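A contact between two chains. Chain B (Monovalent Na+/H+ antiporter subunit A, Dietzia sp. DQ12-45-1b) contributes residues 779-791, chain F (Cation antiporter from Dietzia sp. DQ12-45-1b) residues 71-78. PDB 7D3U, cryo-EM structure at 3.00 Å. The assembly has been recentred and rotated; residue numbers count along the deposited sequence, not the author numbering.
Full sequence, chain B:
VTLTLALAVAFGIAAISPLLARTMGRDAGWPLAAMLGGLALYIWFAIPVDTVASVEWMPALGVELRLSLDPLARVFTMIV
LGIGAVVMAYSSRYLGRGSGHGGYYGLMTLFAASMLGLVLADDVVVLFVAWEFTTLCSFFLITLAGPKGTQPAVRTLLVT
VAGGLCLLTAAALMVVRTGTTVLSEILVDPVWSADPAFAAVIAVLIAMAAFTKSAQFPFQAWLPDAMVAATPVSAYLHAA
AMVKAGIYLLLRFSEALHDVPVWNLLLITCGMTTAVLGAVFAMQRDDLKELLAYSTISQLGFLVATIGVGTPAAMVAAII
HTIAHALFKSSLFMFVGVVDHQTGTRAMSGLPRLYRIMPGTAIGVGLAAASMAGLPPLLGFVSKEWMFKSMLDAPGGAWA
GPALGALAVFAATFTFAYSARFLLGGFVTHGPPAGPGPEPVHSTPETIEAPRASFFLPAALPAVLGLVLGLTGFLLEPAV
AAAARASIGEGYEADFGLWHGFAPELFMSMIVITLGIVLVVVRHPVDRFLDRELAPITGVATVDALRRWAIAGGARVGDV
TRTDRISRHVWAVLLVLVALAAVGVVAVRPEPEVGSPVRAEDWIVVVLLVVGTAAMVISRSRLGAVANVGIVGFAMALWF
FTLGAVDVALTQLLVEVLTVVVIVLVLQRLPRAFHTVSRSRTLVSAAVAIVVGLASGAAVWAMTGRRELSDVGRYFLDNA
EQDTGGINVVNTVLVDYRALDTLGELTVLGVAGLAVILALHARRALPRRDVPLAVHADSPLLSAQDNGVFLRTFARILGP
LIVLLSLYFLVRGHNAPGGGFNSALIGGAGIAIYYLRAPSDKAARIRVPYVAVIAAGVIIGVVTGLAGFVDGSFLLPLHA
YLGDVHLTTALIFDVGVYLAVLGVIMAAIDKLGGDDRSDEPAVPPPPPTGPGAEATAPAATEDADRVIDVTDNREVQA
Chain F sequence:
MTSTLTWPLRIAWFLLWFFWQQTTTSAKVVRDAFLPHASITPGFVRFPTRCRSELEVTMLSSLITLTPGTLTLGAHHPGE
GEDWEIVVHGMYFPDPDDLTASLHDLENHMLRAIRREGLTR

Chain B, residues 779-791: SPLLSAQDNGVFL
Chain F 71-78: LTLGAHHP

The last stretch of a strand in chain F, residues 71-76, lies against a loop, a short helix (784-787) and the start of a second helix at 789 in chain B, and the two stretches bury 550 Å² between them. The register is marked by three close pairs: Leu B781 CA to Gly F74 CA at 5.2 Å, Asn B787 CA to Ala F75 CA at 5.1 Å, and Asp B786 CA to His F76 CA at 5.3 Å. Residues 786-787 thus run antiparallel to 75-76.

Chain B reaches this position through Leu B781 at phi/psi 66/15 and Ser B783 at 61/65, followed by the helix over 784-787. Ser B783 O accepts from Asp B786 N at 2.6 Å, and Ala B784 O accepts from Gly B788 N at 2.9 Å, so both carbonyls are taken up within the turn; Asn B787 N adds weak bonds to Ser B783 O (2.9 Å) and Ala B784 O (3.2 Å). Ser B783 OG (chi1 p) turns back to Leu B782 O at a very short 2.3 Å and makes no capping bond, and Ser B779 OG donates to Pro B780 O at 2.8 Å. Gly B788, at -94/24, leaves the first helix and precedes the next.

The main polar rule is a side chain reading an extended backbone (Ala F75 -137/146, His F76 -172/154). Asn B787, chi1 t and chi2 16°, brings OD1 to 2.7 Å from Ala F75 N, and the N-H...O angle of 164° makes this the well-aligned hydrogen bond of the contact. Ala F75 O gets no such partner here: it lies 3.0 Å from Asp B786 O and 3.0 Å from Asn B787 OD1, acceptors all, with a CA-H...O contact from Asn B787 CA at 3.4 Å. Thr F72 OG1 is satisfied elsewhere in the structure.

Asp B786, chi1 -98° and chi2 -6°, points toward chain F. Its OD1 accepts a weak hydrogen bond from His F77 NE2 at 3.1 Å, bent to 126°, while OD2 sits over one face of that imidazole (chi1 p, chi2 116°). His F76, chi1 103° and chi2 -68°, uses its ring for packing: Pro B780 CA lies over one face, and Pro B780 CB comes 3.3 Å from His F76 ND1.

Gly F74, nearly fully extended at -162/179, leaves room for its neighbours. A CB there would point toward chain B and clash with Leu B781 CD2 and Asn B787 OD1, each 2.7 Å away. Leu B781 (m, t) instead places CD2 3.4 Å from Gly F74 N and CD1 3.6 Å from Leu F73 CD2. Phe B790, chi1 m and chi2 -57°, presents its ring edge to Gly F74 CA, 3.9 Å from CE2, and its CZ packs 3.6 Å from Ala F75 CB. Val B789 CG1 (chi1 p) adds a looser contact to Ala F75 CB at 4.1 Å.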

# COMPACT_ATOMS: atom_id res chain seq x y z
N SER B 779 -54.95 -6.73 -13.62
CA SER B 779 -54.62 -7.13 -14.97
C SER B 779 -53.61 -8.27 -14.97
O SER B 779 -52.82 -8.42 -14.03
CB SER B 779 -54.04 -5.95 -15.76
OG SER B 779 -52.63 -6.02 -15.82
N PRO B 780 -53.61 -9.09 -16.02
CA PRO B 780 -52.57 -10.12 -16.14
C PRO B 780 -51.21 -9.50 -16.41
O PRO B 780 -51.06 -8.28 -16.37
CB PRO B 780 -53.06 -10.97 -17.32
CG PRO B 780 -53.94 -10.07 -18.09
CD PRO B 780 -54.60 -9.18 -17.09
N LEU B 781 -50.21 -10.35 -16.67
CA LEU B 781 -48.80 -9.96 -16.74
C LEU B 781 -48.28 -9.49 -15.40
O LEU B 781 -47.22 -8.86 -15.32
CB LEU B 781 -48.56 -8.90 -17.82
CG LEU B 781 -49.22 -9.15 -19.18
CD1 LEU B 781 -48.67 -8.23 -20.24
CD2 LEU B 781 -49.05 -10.58 -19.61
N LEU B 782 -49.02 -9.77 -14.33
CA LEU B 782 -48.61 -9.56 -12.95
C LEU B 782 -48.79 -10.89 -12.22
O LEU B 782 -49.01 -11.92 -12.87
CB LEU B 782 -49.41 -8.44 -12.29
CG LEU B 782 -48.68 -7.12 -12.10
CD1 LEU B 782 -49.53 -6.16 -11.29
CD2 LEU B 782 -47.36 -7.37 -11.40
N SER B 783 -48.71 -10.88 -10.89
CA SER B 783 -48.88 -12.09 -10.09
C SER B 783 -47.82 -13.13 -10.45
O SER B 783 -48.09 -14.20 -11.01
CB SER B 783 -50.29 -12.66 -10.25
OG SER B 783 -50.53 -13.08 -11.59
N ALA B 784 -46.57 -12.75 -10.15
CA ALA B 784 -45.40 -13.53 -10.54
C ALA B 784 -45.55 -15.02 -10.23
O ALA B 784 -45.04 -15.86 -10.97
CB ALA B 784 -44.16 -12.98 -9.85
N GLN B 785 -46.24 -15.36 -9.14
CA GLN B 785 -46.45 -16.77 -8.83
C GLN B 785 -47.20 -17.48 -9.94
O GLN B 785 -46.90 -18.64 -10.27
CB GLN B 785 -47.20 -16.91 -7.50
CG GLN B 785 -46.69 -18.04 -6.63
CD GLN B 785 -46.94 -19.41 -7.24
OE1 GLN B 785 -47.98 -19.64 -7.86
NE2 GLN B 785 -45.99 -20.32 -7.07
N ASP B 786 -48.17 -16.80 -10.55
CA ASP B 786 -48.96 -17.37 -11.63
C ASP B 786 -48.38 -17.06 -13.01
O ASP B 786 -48.79 -17.69 -13.99
CB ASP B 786 -50.40 -16.85 -11.57
CG ASP B 786 -51.33 -17.83 -10.89
OD1 ASP B 786 -50.89 -18.96 -10.58
OD2 ASP B 786 -52.51 -17.48 -10.67
N ASN B 787 -47.43 -16.13 -13.11
CA ASN B 787 -46.90 -15.70 -14.39
C ASN B 787 -45.50 -16.21 -14.67
O ASN B 787 -45.01 -16.04 -15.80
CB ASN B 787 -46.91 -14.17 -14.48
CG ASN B 787 -46.93 -13.68 -15.91
OD1 ASN B 787 -47.24 -14.43 -16.83
ND2 ASN B 787 -46.61 -12.41 -16.10
N GLY B 788 -44.83 -16.81 -13.69
CA GLY B 788 -43.53 -17.40 -13.93
C GLY B 788 -43.65 -18.87 -14.25
O GLY B 788 -42.70 -19.64 -14.06
N VAL B 789 -44.82 -19.27 -14.75
CA VAL B 789 -45.07 -20.67 -15.06
C VAL B 789 -44.16 -21.15 -16.18
O VAL B 789 -43.82 -22.34 -16.26
CB VAL B 789 -46.55 -20.89 -15.40
CG1 VAL B 789 -46.90 -20.25 -16.74
CG2 VAL B 789 -46.89 -22.36 -15.42
N PHE B 790 -43.74 -20.24 -17.07
CA PHE B 790 -42.89 -20.63 -18.18
C PHE B 790 -41.51 -21.06 -17.69
O PHE B 790 -40.99 -22.10 -18.11
CB PHE B 790 -42.78 -19.49 -19.18
CG PHE B 790 -44.09 -18.86 -19.53
CD1 PHE B 790 -45.12 -19.63 -20.05
CD2 PHE B 790 -44.31 -17.51 -19.35
CE1 PHE B 790 -46.33 -19.06 -20.37
CE2 PHE B 790 -45.51 -16.94 -19.67
CZ PHE B 790 -46.53 -17.72 -20.18
N LEU B 791 -40.91 -20.27 -16.81
CA LEU B 791 -39.60 -20.64 -16.27
C LEU B 791 -39.71 -21.76 -15.24
O LEU B 791 -38.81 -22.60 -15.16
CB LEU B 791 -38.91 -19.43 -15.67
CG LEU B 791 -37.44 -19.65 -15.32
CD1 LEU B 791 -36.71 -20.25 -16.51
CD2 LEU B 791 -36.78 -18.35 -14.90
N LEU F 71 -47.17 -13.94 -30.32
CA LEU F 71 -46.26 -13.91 -29.18
C LEU F 71 -47.10 -13.91 -27.91
O LEU F 71 -48.09 -13.18 -27.83
CB LEU F 71 -45.35 -12.68 -29.22
CG LEU F 71 -44.78 -12.19 -27.89
CD1 LEU F 71 -43.72 -13.14 -27.37
CD2 LEU F 71 -44.22 -10.79 -28.05
N THR F 72 -46.70 -14.71 -26.94
CA THR F 72 -47.41 -14.83 -25.67
C THR F 72 -46.71 -13.98 -24.62
O THR F 72 -45.57 -14.27 -24.26
CB THR F 72 -47.50 -16.28 -25.21
OG1 THR F 72 -48.15 -17.06 -26.21
CG2 THR F 72 -48.28 -16.37 -23.92
N LEU F 73 -47.39 -12.95 -24.13
CA LEU F 73 -46.78 -12.06 -23.16
C LEU F 73 -46.70 -12.71 -21.78
O LEU F 73 -45.63 -12.75 -21.17
CB LEU F 73 -47.55 -10.75 -23.09
CG LEU F 73 -46.98 -9.60 -23.93
CD1 LEU F 73 -46.95 -9.98 -25.39
CD2 LEU F 73 -47.79 -8.35 -23.73
N GLY F 74 -47.82 -13.24 -21.29
CA GLY F 74 -47.81 -13.86 -19.98
C GLY F 74 -49.01 -14.76 -19.80
O GLY F 74 -49.86 -14.89 -20.69
N ALA F 75 -49.07 -15.39 -18.63
CA ALA F 75 -50.14 -16.32 -18.31
C ALA F 75 -50.62 -16.09 -16.89
O ALA F 75 -49.84 -15.72 -16.01
CB ALA F 75 -49.68 -17.78 -18.48
N HIS F 76 -51.91 -16.30 -16.69
CA HIS F 76 -52.57 -16.19 -15.39
C HIS F 76 -53.99 -16.72 -15.54
O HIS F 76 -54.55 -16.68 -16.63
CB HIS F 76 -52.60 -14.75 -14.89
CG HIS F 76 -53.93 -14.08 -15.06
ND1 HIS F 76 -54.45 -13.76 -16.29
CD2 HIS F 76 -54.84 -13.67 -14.14
CE1 HIS F 76 -55.63 -13.19 -16.13
NE2 HIS F 76 -55.89 -13.12 -14.84
N HIS F 77 -54.55 -17.19 -14.44
CA HIS F 77 -55.91 -17.74 -14.43
C HIS F 77 -56.70 -17.12 -13.29
O HIS F 77 -56.45 -17.44 -12.11
CB HIS F 77 -55.90 -19.26 -14.31
CG HIS F 77 -54.92 -19.79 -13.31
ND1 HIS F 77 -55.31 -20.47 -12.18
CD2 HIS F 77 -53.56 -19.75 -13.27
CE1 HIS F 77 -54.24 -20.82 -11.48
NE2 HIS F 77 -53.17 -20.40 -12.13
N PRO F 78 -57.67 -16.23 -13.58
CA PRO F 78 -58.52 -15.64 -12.55
C PRO F 78 -59.67 -16.55 -12.13
O PRO F 78 -60.82 -16.12 -12.02
CB PRO F 78 -59.02 -14.36 -13.22
CG PRO F 78 -59.12 -14.74 -14.66
CD PRO F 78 -58.00 -15.72 -14.92